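Cytoplasmic Protein STM1381 (Salmonella enterica subsp. enterica serovar Typhimurium, PDB 3SOZ) is of unknown function but belongs to a putative glutamine amidotransferase family related to class I glutaminases. Local coordinates at residues L179-Q192 with E196-Y208. Numbering follows the deposited sequence.
Sequences LLGYNKLIAKENSQ and EINGDPLLVMGTY
I197 lays its CG2 methyl over the centre of the Y182 ring, close to the ring normal and 3.7 Å from the centroid, at the start of the β-hairpin formed by strands 192-197 and 200-208. This hairpin belongs to a mixed sheet consistent with a class I glutamine amidotransferase-like fold, and Y182 comes from strand 175-187 of the same sheet. With CG1 of I197 anti to the backbone N (chi1 -173°), CG2 sits between N and the carbonyl carbon and faces the ring, while I197 CD1 extends to within 3.9 Å of L179 CD1. A type I' turn from I197 to D200 then brings two polar side chains to the phenol. N198 ND2 donates to Y182 OH (3.1 Å) with the hydroxyl nearly in its amide plane, and Y182 OH in turn donates to D200 OD2 at 2.8 Å. That oxygen lies at the ring edge and accepts through its anti lone pair. The hydroxyl thus accepts one bond and donates one, which would hold its proton toward the carboxylate. V152 of strand 151-154 packs against both Y182 and N198. Extended K184 passes D200 with its aliphatic part; K184 NZ stays 4.8 Å from D200 OD2, too far for a salt bridge, though its charge may still favour the carboxylate form. Next, P201 sets ring atoms CG and CD against the carbonyl oxygen of L185, while a water joins P201 O to N183 O and L185 N. Beyond the corner at L202 and L203, strand 200-208 continues to M205, a selenomethionine. The side chain of Q192 bends at chi2 (-97°), bringing NE2 back beside CB and CG of M205. Their backbones form an antiparallel hydrogen-bonded pair: Q192 N donates to M205 O at 2.9 Å, and M205 N donates to Q192 O at 2.8 Å.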
loop_
_atom_site.group_PDB
_atom_site.type_symbol
_atom_site.label_atom_id
_atom_site.label_comp_id
_atom_site.label_asym_id
_atom_site.label_seq_id
_atom_site.Cartn_x
_atom_site.Cartn_y
_atom_site.Cartn_z
ATOM N N LEU A 179 1.627 -9.848 24.224
ATOM C CA LEU A 179 2.334 -9.464 23.003
ATOM C C LEU A 179 1.758 -8.111 22.587
ATOM O O LEU A 179 0.599 -7.842 22.905
ATOM C CB LEU A 179 2.128 -10.528 21.915
ATOM C CG LEU A 179 2.692 -11.925 22.215
ATOM C CD1 LEU A 179 2.033 -12.931 21.335
ATOM C CD2 LEU A 179 4.186 -12.034 22.053
ATOM N N LEU A 180 2.547 -7.291 21.876
ATOM C CA LEU A 180 2.131 -5.955 21.462
ATOM C C LEU A 180 1.519 -5.821 20.054
ATOM O O LEU A 180 1.131 -4.704 19.633
ATOM C CB LEU A 180 3.263 -4.972 21.650
ATOM C CG LEU A 180 3.833 -4.903 23.061
ATOM C CD1 LEU A 180 4.818 -3.760 23.167
ATOM C CD2 LEU A 180 2.698 -4.655 23.993
ATOM N N GLY A 181 1.405 -6.938 19.337
ATOM C CA GLY A 181 0.659 -6.944 18.100
ATOM C C GLY A 181 0.816 -8.282 17.403
ATOM O O GLY A 181 1.573 -9.139 17.864
ATOM N N TYR A 182 0.089 -8.480 16.304
ATOM C CA TYR A 182 0.200 -9.701 15.540
ATOM C C TYR A 182 -0.375 -9.448 14.154
ATOM O O TYR A 182 -1.061 -8.451 13.911
ATOM C CB TYR A 182 -0.579 -10.873 16.224
ATOM C CG TYR A 182 -2.075 -10.601 16.371
ATOM C CD1 TYR A 182 -2.552 -9.868 17.431
ATOM C CD2 TYR A 182 -2.982 -11.027 15.431
ATOM C CE1 TYR A 182 -3.871 -9.580 17.577
ATOM C CE2 TYR A 182 -4.332 -10.719 15.568
ATOM C CZ TYR A 182 -4.744 -9.975 16.660
ATOM O OH TYR A 182 -6.065 -9.632 16.854
ATOM N N ASN A 183 -0.102 -10.392 13.262
ATOM C CA ASN A 183 -0.735 -10.443 11.971
ATOM C C ASN A 183 -2.082 -11.154 12.080
ATOM O O ASN A 183 -2.190 -12.231 12.643
ATOM C CB ASN A 183 0.178 -11.177 10.998
ATOM C CG ASN A 183 1.419 -10.383 10.628
ATOM O OD1 ASN A 183 2.528 -10.649 11.111
ATOM N ND2 ASN A 183 1.240 -9.412 9.736
ATOM N N LYS A 184 -3.114 -10.547 11.520
ATOM C CA LYS A 184 -4.443 -11.067 11.620
ATOM C C LYS A 184 -4.563 -12.040 10.492
ATOM O O LYS A 184 -4.343 -11.655 9.342
ATOM C CB LYS A 184 -5.461 -9.961 11.433
ATOM C CG LYS A 184 -6.888 -10.438 11.467
ATOM C CD LYS A 184 -7.864 -9.281 11.399
ATOM C CE LYS A 184 -9.314 -9.808 11.373
ATOM N NZ LYS A 184 -10.271 -8.702 11.669
ATOM N N LEU A 185 -4.914 -13.284 10.859
ATOM C CA LEU A 185 -5.117 -14.411 9.970
ATOM C C LEU A 185 -6.435 -15.144 10.255
ATOM O O LEU A 185 -7.152 -14.888 11.234
ATOM C CB LEU A 185 -3.966 -15.400 10.110
ATOM C CG LEU A 185 -2.601 -14.757 9.878
ATOM C CD1 LEU A 185 -1.526 -15.531 10.531
ATOM C CD2 LEU A 185 -2.353 -14.657 8.427
ATOM N N ILE A 186 -6.754 -16.059 9.353
ATOM C CA ILE A 186 -7.962 -16.862 9.417
ATOM C C ILE A 186 -7.505 -18.313 9.264
ATOM O O ILE A 186 -6.747 -18.620 8.338
ATOM C CB ILE A 186 -8.886 -16.508 8.233
ATOM C CG1 ILE A 186 -9.448 -15.099 8.400
ATOM C CG2 ILE A 186 -9.991 -17.588 8.050
ATOM C CD1 ILE A 186 -10.108 -14.506 7.112
ATOM N N ALA A 187 -7.934 -19.208 10.150
ATOM C CA ALA A 187 -7.559 -20.635 9.966
ATOM C C ALA A 187 -8.215 -21.264 8.714
ATOM O O ALA A 187 -9.379 -21.021 8.412
ATOM C CB ALA A 187 -7.827 -21.433 11.211
ATOM N N LYS A 188 -7.444 -22.007 7.938
ATOM C CA LYS A 188 -8.019 -22.793 6.829
ATOM C C LYS A 188 -8.769 -24.050 7.375
ATOM O O LYS A 188 -8.587 -24.432 8.540
ATOM C CB LYS A 188 -6.907 -23.206 5.850
ATOM C CG LYS A 188 -6.429 -22.141 4.886
ATOM C CD LYS A 188 -5.071 -22.531 4.228
ATOM C CE LYS A 188 -4.894 -21.941 2.792
ATOM N NZ LYS A 188 -3.491 -22.002 2.245
ATOM N N GLU A 189 -9.590 -24.706 6.552
ATOM C CA GLU A 189 -10.315 -25.913 7.016
ATOM C C GLU A 189 -9.483 -27.050 7.647
ATOM O O GLU A 189 -9.655 -27.381 8.828
ATOM C CB GLU A 189 -11.292 -26.428 5.963
ATOM C CG GLU A 189 -12.640 -25.691 6.045
ATOM C CD GLU A 189 -13.765 -26.349 5.203
ATOM O OE1 GLU A 189 -13.475 -26.939 4.114
ATOM O OE2 GLU A 189 -14.946 -26.264 5.641
ATOM N N ASN A 190 -8.592 -27.670 6.902
ATOM C CA ASN A 190 -7.912 -28.809 7.504
ATOM C C ASN A 190 -6.644 -28.362 8.178
ATOM O O ASN A 190 -5.534 -28.439 7.638
ATOM C CB ASN A 190 -7.799 -29.984 6.527
ATOM C CG ASN A 190 -9.183 -30.378 5.968
ATOM O OD1 ASN A 190 -10.152 -30.617 6.732
ATOM N ND2 ASN A 190 -9.301 -30.372 4.637
ATOM N N SER A 191 -6.868 -27.830 9.372
ATOM C CA SER A 191 -5.836 -27.111 10.133
ATOM C C SER A 191 -6.236 -26.931 11.592
ATOM O O SER A 191 -7.412 -26.756 11.917
ATOM C CB SER A 191 -5.518 -25.736 9.505
ATOM O OG SER A 191 -6.561 -24.812 9.756
ATOM N N GLN A 192 -5.248 -26.964 12.470
ATOM C CA GLN A 192 -5.563 -26.968 13.879
ATOM C C GLN A 192 -4.915 -25.789 14.611
ATOM O O GLN A 192 -3.705 -25.584 14.522
ATOM C CB GLN A 192 -5.313 -28.358 14.527
ATOM C CG GLN A 192 -3.861 -28.931 14.481
ATOM C CD GLN A 192 -3.543 -29.959 13.318
ATOM O OE1 GLN A 192 -4.356 -30.193 12.393
ATOM N NE2 GLN A 192 -2.323 -30.553 13.378
ATOM N N GLU A 196 -4.851 -18.615 20.691
ATOM C CA GLU A 196 -5.492 -17.454 20.080
ATOM C C GLU A 196 -5.182 -16.151 20.813
ATOM O O GLU A 196 -4.865 -16.149 21.990
ATOM C CB GLU A 196 -6.991 -17.662 19.973
ATOM C CG GLU A 196 -7.386 -18.615 18.893
ATOM C CD GLU A 196 -8.901 -18.616 18.631
ATOM O OE1 GLU A 196 -9.683 -18.785 19.594
ATOM O OE2 GLU A 196 -9.306 -18.444 17.444
ATOM N N ILE A 197 -5.267 -15.043 20.101
ATOM C CA ILE A 197 -4.966 -13.736 20.678
ATOM C C ILE A 197 -6.075 -12.831 20.209
ATOM O O ILE A 197 -6.577 -13.027 19.104
ATOM C CB ILE A 197 -3.536 -13.257 20.264
ATOM C CG1 ILE A 197 -3.138 -11.978 20.993
ATOM C CG2 ILE A 197 -3.380 -13.214 18.728
ATOM C CD1 ILE A 197 -1.692 -11.730 20.978
ATOM N N ASN A 198 -6.534 -11.931 21.084
ATOM C CA ASN A 198 -7.575 -10.949 20.758
ATOM C C ASN A 198 -8.630 -11.545 19.836
ATOM O O ASN A 198 -9.108 -10.892 18.911
ATOM C CB ASN A 198 -6.907 -9.712 20.132
ATOM C CG ASN A 198 -7.853 -8.544 19.926
ATOM O OD1 ASN A 198 -8.586 -8.154 20.820
ATOM N ND2 ASN A 198 -7.811 -7.958 18.737
ATOM N N GLY A 199 -8.968 -12.816 20.079
ATOM C CA GLY A 199 -10.037 -13.529 19.347
ATOM C C GLY A 199 -9.694 -13.833 17.899
ATOM O O GLY A 199 -10.597 -13.867 17.046
ATOM N N ASP A 200 -8.395 -14.042 17.621
ATOM C CA ASP A 200 -7.888 -14.344 16.289
ATOM C C ASP A 200 -6.821 -15.413 16.447
ATOM O O ASP A 200 -6.256 -15.547 17.534
ATOM C CB ASP A 200 -7.217 -13.108 15.674
ATOM C CG ASP A 200 -8.199 -12.108 15.132
ATOM O OD1 ASP A 200 -9.235 -12.549 14.590
ATOM O OD2 ASP A 200 -7.924 -10.870 15.241
ATOM N N PRO A 201 -6.495 -16.151 15.361
ATOM C CA PRO A 201 -5.462 -17.209 15.431
ATOM C C PRO A 201 -4.110 -16.716 15.860
ATOM O O PRO A 201 -3.691 -15.649 15.449
ATOM C CB PRO A 201 -5.357 -17.681 13.993
ATOM C CG PRO A 201 -6.654 -17.364 13.389
ATOM C CD PRO A 201 -7.283 -16.234 14.123
ATOM N N LEU A 202 -3.391 -17.481 16.647
ATOM C CA LEU A 202 -2.048 -17.090 16.942
ATOM C C LEU A 202 -1.061 -18.191 16.575
ATOM O O LEU A 202 0.047 -17.906 16.122
ATOM C CB LEU A 202 -1.924 -16.681 18.398
ATOM C CG LEU A 202 -0.624 -16.094 19.008
ATOM C CD1 LEU A 202 0.069 -17.035 19.994
ATOM C CD2 LEU A 202 0.387 -15.483 18.001
ATOM N N LEU A 203 -1.461 -19.449 16.764
ATOM C CA LEU A 203 -0.596 -20.595 16.486
ATOM C C LEU A 203 -1.430 -21.514 15.658
ATOM O O LEU A 203 -2.436 -22.022 16.119
ATOM C CB LEU A 203 -0.207 -21.320 17.760
ATOM C CG LEU A 203 1.268 -21.663 17.904
ATOM C CD1 LEU A 203 1.447 -22.786 18.901
ATOM C CD2 LEU A 203 1.892 -22.016 16.560
ATOM N N VAL A 204 -1.061 -21.666 14.401
ATOM C CA VAL A 204 -1.826 -22.500 13.513
ATOM C C VAL A 204 -0.922 -23.560 12.951
ATOM O O VAL A 204 0.203 -23.287 12.480
ATOM C CB VAL A 204 -2.513 -21.687 12.420
ATOM C CG1 VAL A 204 -3.293 -22.575 11.492
ATOM C CG2 VAL A 204 -3.426 -20.706 13.053
HETATM N N MSE A 205 -1.432 -24.784 13.045
HETATM C CA MSE A 205 -0.758 -25.953 12.531
HETATM C C MSE A 205 -1.456 -26.481 11.311
HETATM O O MSE A 205 -2.682 -26.378 11.164
HETATM C CB MSE A 205 -0.749 -27.025 13.582
HETATM C CG MSE A 205 0.552 -27.668 13.663
HETATM SE SE MSE A 205 1.614 -26.468 14.707
HETATM C CE MSE A 205 3.355 -27.146 14.099
ATOM N N GLY A 206 -0.679 -27.065 10.424
ATOM C CA GLY A 206 -1.253 -27.583 9.182
ATOM C C GLY A 206 -0.278 -28.512 8.510
ATOM O O GLY A 206 0.771 -28.808 9.078
ATOM N N THR A 207 -0.617 -28.953 7.304
ATOM C CA THR A 207 0.228 -29.894 6.554
ATOM C C THR A 207 0.183 -29.493 5.078
ATOM O O THR A 207 -0.869 -29.026 4.592
ATOM C CB THR A 207 -0.275 -31.405 6.649
ATOM O OG1 THR A 207 -1.588 -31.520 6.049
ATOM C CG2 THR A 207 -0.271 -31.929 8.102
ATOM N N TYR A 208 1.293 -29.707 4.368
ATOM C CA TYR A 208 1.313 -29.460 2.943
ATOM C C TYR A 208 1.892 -30.682 2.181
ATOM O O TYR A 208 3.125 -30.901 2.125
ATOM C CB TYR A 208 2.008 -28.116 2.624
ATOM C CG TYR A 208 2.015 -27.753 1.150
ATOM C CD1 TYR A 208 0.825 -27.447 0.462
ATOM C CD2 TYR A 208 3.216 -27.694 0.447
ATOM C CE1 TYR A 208 0.847 -27.108 -0.906
ATOM C CE2 TYR A 208 3.246 -27.363 -0.904
ATOM C CZ TYR A 208 2.068 -27.073 -1.572
ATOM O OH TYR A 208 2.155 -26.746 -2.923
HETATM O O HOH W 1 -4.225 -14.197 13.546
#